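Local coordinates for protein catechol 2,3-dioxygenase (Rhodococcus sp., PDB 2WL9) that probably catalyses the iron-dependent extradiol cleavage of catechol-type aromatic rings by dioxygen, a step in the breakdown of aromatic hydrocarbons, at residues 3-7 and 191-195; 87-92 and 105-109. One frame throughout, in Å; residues are numbered along the deposited sequence.

Contact 1 (3-7 and 191-195)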
loop_
_atom_site.group_PDB
_atom_site.type_symbol
_atom_site.label_atom_id
_atom_site.label_comp_id
_atom_site.label_asym_id
_atom_site.label_seq_id
_atom_site.Cartn_x
_atom_site.Cartn_y
_atom_site.Cartn_z
ATOM N N LYS C 3 0.609 -20.314 26.022
ATOM C CA LYS C 3 1.130 -19.168 26.778
ATOM C C LYS C 3 0.046 -18.160 27.126
ATOM O O LYS C 3 -0.948 -18.043 26.406
ATOM C CB LYS C 3 2.206 -18.454 25.953
ATOM C CG LYS C 3 3.401 -19.321 25.578
ATOM C CD LYS C 3 4.239 -18.681 24.473
ATOM C CE LYS C 3 5.573 -19.407 24.283
ATOM N NZ LYS C 3 5.401 -20.791 23.747
ATOM N N VAL C 4 0.249 -17.415 28.215
ATOM C CA VAL C 4 -0.601 -16.250 28.523
ATOM C C VAL C 4 -0.481 -15.248 27.365
ATOM O O VAL C 4 0.601 -15.064 26.812
ATOM C CB VAL C 4 -0.212 -15.600 29.875
ATOM C CG1 VAL C 4 -0.899 -14.261 30.066
ATOM C CG2 VAL C 4 -0.556 -16.534 31.030
ATOM N N THR C 5 -1.602 -14.634 26.987
ATOM C CA THR C 5 -1.654 -13.774 25.803
ATOM C C THR C 5 -1.754 -12.270 26.120
ATOM O O THR C 5 -1.466 -11.434 25.251
ATOM C CB THR C 5 -2.832 -14.164 24.903
ATOM O OG1 THR C 5 -4.048 -14.034 25.648
ATOM C CG2 THR C 5 -2.696 -15.611 24.406
ATOM N N GLU C 6 -2.179 -11.938 27.345
ATOM C CA GLU C 6 -2.297 -10.539 27.808
ATOM C C GLU C 6 -2.634 -10.447 29.294
ATOM O O GLU C 6 -3.160 -11.397 29.882
ATOM C CB GLU C 6 -3.382 -9.774 27.034
ATOM C CG GLU C 6 -4.778 -10.428 27.096
ATOM C CD GLU C 6 -5.868 -9.596 26.426
ATOM O OE1 GLU C 6 -6.240 -8.536 26.964
ATOM O OE2 GLU C 6 -6.372 -10.010 25.366
ATOM N N LEU C 7 -2.340 -9.286 29.881
ATOM C CA LEU C 7 -2.850 -8.947 31.196
ATOM C C LEU C 7 -4.314 -8.514 31.033
ATOM O O LEU C 7 -4.589 -7.403 30.588
ATOM C CB LEU C 7 -2.029 -7.817 31.786
ATOM C CG LEU C 7 -2.337 -7.365 33.209
ATOM C CD1 LEU C 7 -2.110 -8.479 34.210
ATOM C CD2 LEU C 7 -1.477 -6.151 33.549
ATOM N N HIS C 191 7.012 -9.423 28.735
ATOM C CA HIS C 191 5.961 -9.183 27.748
ATOM C C HIS C 191 5.370 -10.509 27.243
ATOM O O HIS C 191 6.015 -11.556 27.315
ATOM C CB HIS C 191 6.533 -8.380 26.573
ATOM C CG HIS C 191 7.891 -8.843 26.137
ATOM N ND1 HIS C 191 8.075 -9.885 25.255
ATOM C CD2 HIS C 191 9.131 -8.421 26.484
ATOM C CE1 HIS C 191 9.370 -10.075 25.065
ATOM N NE2 HIS C 191 10.032 -9.196 25.796
ATOM N N CYS C 192 4.139 -10.460 26.745
ATOM C CA CYS C 192 3.486 -11.647 26.185
ATOM C C CYS C 192 2.679 -11.295 24.930
ATOM O O CYS C 192 1.895 -12.103 24.429
ATOM C CB CYS C 192 2.596 -12.315 27.239
ATOM S SG CYS C 192 1.306 -11.252 27.913
ATOM N N ASN C 193 2.886 -10.075 24.440
ATOM C CA ASN C 193 2.225 -9.557 23.238
ATOM C C ASN C 193 2.941 -8.286 22.789
ATOM O O ASN C 193 4.056 -8.006 23.248
ATOM C CB ASN C 193 0.735 -9.285 23.498
ATOM C CG ASN C 193 0.506 -8.330 24.652
ATOM O OD1 ASN C 193 1.116 -7.261 24.722
ATOM N ND2 ASN C 193 -0.376 -8.712 25.566
ATOM N N ASP C 194 2.299 -7.522 21.907
ATOM C CA ASP C 194 2.904 -6.312 21.337
ATOM C C ASP C 194 3.131 -5.184 22.349
ATOM O O ASP C 194 3.838 -4.229 22.041
ATOM C CB ASP C 194 2.068 -5.780 20.168
ATOM C CG ASP C 194 2.374 -6.477 18.843
ATOM O OD1 ASP C 194 1.594 -6.265 17.885
ATOM O OD2 ASP C 194 3.379 -7.223 18.747
ATOM N N ARG C 195 2.531 -5.267 23.538
ATOM C CA ARG C 195 2.812 -4.262 24.563
ATOM C C ARG C 195 4.231 -4.444 25.083
ATOM O O ARG C 195 4.601 -5.550 25.505
ATOM C CB ARG C 195 1.806 -4.309 25.718
ATOM C CG ARG C 195 1.950 -3.121 26.655
ATOM C CD ARG C 195 0.946 -3.151 27.802
ATOM N NE ARG C 195 -0.454 -3.057 27.370
ATOM C CZ ARG C 195 -1.056 -1.942 26.953
ATOM N NH1 ARG C 195 -0.396 -0.790 26.873
ATOM N NH2 ARG C 195 -2.334 -1.981 26.600
HETATM O O HOH W 1 1.646 -15.361 24.230
HETATM O O HOH W 2 -0.716 -7.707 28.150
#
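N193 reaches across to the backbone of T5 and E6 with its carboxamide. Its CB lies 3.5 Å from T5 O, and chi1 57°, with CG between the backbone N and the carbonyl carbon, turns the amide so that ND2 points at that oxygen. At the tip the two ends of the amide divide the work. N193 ND2 donates a nearly straight hydrogen bond to T5 O (2.9 Å, N-H...O 170°); the acceptor lies in the amide plane, while the donor is tilted from the carbonyl plane of T5. Water 2 takes a second bond from ND2 and also accepts from L7 N. N193 OD1 turns back to its own loop and accepts from R195 N at 2.7 Å, so three bonds fix the rotation of the amide. Beside it, C192 SG rests 3.6 Å from E6 N and its CB 3.4 Å from V4 O, while water 1 donates to V4 O and, at longer range, to C192 O. The carboxylate of E6 leads away to salt bridges with R51 and R68. The OD1 bond closes an Asx turn that holds the amide, and ND2 ties this loop of the second glyoxalase-type region to the chain entering strand 6-14 of the first.

Contact 2 (87-92 and 105-109)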
loop_
_atom_site.group_PDB
_atom_site.type_symbol
_atom_site.label_atom_id
_atom_site.label_comp_id
_atom_site.label_asym_id
_atom_site.label_seq_id
_atom_site.Cartn_x
_atom_site.Cartn_y
_atom_site.Cartn_z
ATOM N N ILE C 87 3.481 -26.708 41.195
ATOM C CA ILE C 87 2.890 -25.450 41.640
ATOM C C ILE C 87 1.418 -25.694 41.941
ATOM O O ILE C 87 0.678 -26.145 41.066
ATOM C CB ILE C 87 3.056 -24.316 40.603
ATOM C CG1 ILE C 87 4.541 -23.961 40.436
ATOM C CG2 ILE C 87 2.250 -23.070 41.018
ATOM C CD1 ILE C 87 4.849 -23.175 39.188
ATOM N N PRO C 88 0.997 -25.415 43.186
ATOM C CA PRO C 88 -0.383 -25.653 43.592
ATOM C C PRO C 88 -1.310 -24.653 42.914
ATOM O O PRO C 88 -0.959 -23.478 42.784
ATOM C CB PRO C 88 -0.357 -25.405 45.106
ATOM C CG PRO C 88 1.091 -25.333 45.491
ATOM C CD PRO C 88 1.792 -24.826 44.277
ATOM N N PHE C 89 -2.468 -25.123 42.460
ATOM C CA PHE C 89 -3.460 -24.238 41.854
ATOM C C PHE C 89 -4.873 -24.741 42.089
ATOM O O PHE C 89 -5.086 -25.912 42.400
ATOM C CB PHE C 89 -3.198 -24.028 40.352
ATOM C CG PHE C 89 -3.296 -25.286 39.528
ATOM C CD1 PHE C 89 -2.163 -26.051 39.277
ATOM C CD2 PHE C 89 -4.514 -25.678 38.968
ATOM C CE1 PHE C 89 -2.239 -27.209 38.505
ATOM C CE2 PHE C 89 -4.605 -26.838 38.193
ATOM C CZ PHE C 89 -3.467 -27.609 37.966
ATOM N N GLU C 90 -5.822 -23.833 41.913
ATOM C CA GLU C 90 -7.233 -24.091 42.102
ATOM C C GLU C 90 -7.933 -24.017 40.751
ATOM O O GLU C 90 -7.775 -23.038 40.019
ATOM C CB GLU C 90 -7.787 -23.049 43.083
ATOM C CG GLU C 90 -9.278 -23.093 43.336
ATOM C CD GLU C 90 -9.704 -22.161 44.462
ATOM O OE1 GLU C 90 -9.054 -22.152 45.527
ATOM O OE2 GLU C 90 -10.699 -21.441 44.291
ATOM N N VAL C 91 -8.672 -25.068 40.403
ATOM C CA VAL C 91 -9.497 -25.043 39.199
ATOM C C VAL C 91 -10.856 -24.487 39.602
ATOM O O VAL C 91 -11.588 -25.126 40.358
ATOM C CB VAL C 91 -9.678 -26.445 38.562
ATOM C CG1 VAL C 91 -10.582 -26.365 37.313
ATOM C CG2 VAL C 91 -8.348 -27.064 38.209
ATOM N N ALA C 92 -11.183 -23.302 39.096
ATOM C CA ALA C 92 -12.407 -22.620 39.478
ATOM C C ALA C 92 -13.636 -23.318 38.913
ATOM O O ALA C 92 -13.598 -23.883 37.818
ATOM C CB ALA C 92 -12.373 -21.177 39.027
ATOM N N LEU C 105 -11.273 -20.606 34.518
ATOM C CA LEU C 105 -10.393 -19.918 35.437
ATOM C C LEU C 105 -9.553 -20.906 36.260
ATOM O O LEU C 105 -9.999 -22.007 36.607
ATOM C CB LEU C 105 -11.254 -19.019 36.352
ATOM C CG LEU C 105 -10.738 -18.200 37.530
ATOM C CD1 LEU C 105 -10.001 -16.976 37.071
ATOM C CD2 LEU C 105 -11.928 -17.784 38.379
ATOM N N VAL C 106 -8.319 -20.498 36.529
ATOM C CA VAL C 106 -7.434 -21.182 37.445
ATOM C C VAL C 106 -6.887 -20.134 38.425
ATOM O O VAL C 106 -6.515 -19.031 38.020
ATOM C CB VAL C 106 -6.335 -21.951 36.643
ATOM C CG1 VAL C 106 -4.943 -21.698 37.163
ATOM C CG2 VAL C 106 -6.661 -23.437 36.577
ATOM N N LYS C 107 -6.885 -20.461 39.715
ATOM C CA LYS C 107 -6.377 -19.542 40.736
ATOM C C LYS C 107 -5.144 -20.105 41.438
ATOM O O LYS C 107 -5.121 -21.280 41.830
ATOM C CB LYS C 107 -7.464 -19.215 41.779
ATOM C CG LYS C 107 -8.692 -18.491 41.235
ATOM C CD LYS C 107 -9.766 -18.338 42.318
ATOM C CE LYS C 107 -10.867 -17.382 41.891
ATOM N NZ LYS C 107 -12.053 -17.452 42.788
ATOM N N LEU C 108 -4.134 -19.256 41.603
ATOM C CA LEU C 108 -2.898 -19.618 42.297
ATOM C C LEU C 108 -2.202 -18.373 42.857
ATOM O O LEU C 108 -2.816 -17.302 42.958
ATOM C CB LEU C 108 -1.968 -20.405 41.355
ATOM C CG LEU C 108 -1.457 -19.735 40.075
ATOM C CD1 LEU C 108 -0.143 -20.375 39.630
ATOM C CD2 LEU C 108 -2.489 -19.754 38.936
ATOM N N HIS C 109 -0.928 -18.508 43.223
ATOM C CA HIS C 109 -0.124 -17.368 43.657
ATOM C C HIS C 109 1.241 -17.374 42.993
ATOM O O HIS C 109 1.822 -18.432 42.766
ATOM C CB HIS C 109 0.055 -17.370 45.175
ATOM C CG HIS C 109 -1.208 -17.119 45.927
ATOM N ND1 HIS C 109 -2.163 -18.093 46.118
ATOM C CD2 HIS C 109 -1.685 -16.002 46.522
ATOM C CE1 HIS C 109 -3.171 -17.588 46.805
ATOM N NE2 HIS C 109 -2.905 -16.320 47.062
HETATM O O HOH W 3 0.183 -21.394 43.899
HETATM O O HOH W 4 -13.021 -22.733 35.503
#
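I87 meets L108 through CG2, which lies 3.9 Å from L108 CD1, where the chain enters an antiparallel beta ladder: the short strand 90-91 pairs with 104-109 and forms one border, within this chain, of the VOC-type sheet. The I87 side chain also packs on F163 and L166 of helix 157-167. P88 shares water 3 with the other strand, its O accepting from the water and H109 N donating to it. F89 has CG between its backbone N and carbonyl carbon (chi1 63°), which carries the ring toward helix 72-84, where A79 and L82 touch it. V106 CG2 approaches the ring obliquely, 3.9 Å from F89 CD2, and F89 CB packs against L108 CB. E90 and K107 form the hydrogen-bonded pair, with E90 N to K107 O at 2.6 Å and K107 N to E90 O at 2.7 Å. Their extended side chains run side by side, yet E90 OE2 and K107 NZ stay 4.5 Å apart, beyond a salt bridge; the attraction is probably modest. V91 faces V106 in the non-hydrogen-bonded pair, on the sheet face opposite E90 and K107, with the two CG2 methyls in loose apolar contact. A92 N then donates to L105 O at 3.0 Å from above the carbonyl plane, a less regular approach than in the E90 pair. Water 4 accepts from L105 N and lies within hydrogen-bonding distance of A92 O. Packing is tight at this end: A92 CB presses against L105 CD2 at only 3.5 Å.

Contact 1 and contact 2 reach the same eight-stranded sheet, 3-7 at strand 6-14 in its interior and 87-92 at the border strand 90-91. Strands 61-68 and 115-120 come between strand 6-14 and the 104-109/90-91 pair. The centres of the two contacts are about 19 Å apart and their nearest atoms about 9 Å, so they do not touch. Contact 1 joins distant parts of the chain, whereas contact 2 closes a local connection through helix 94-100. The iron, held by H149, H212, Y253 and E263, belongs to the other half: the N193 side chain of contact 1 is about 14 Å from it, too far to be a ligand. Helix 157-167 of that half packs against contact 2, so the two halves meet at both contacts.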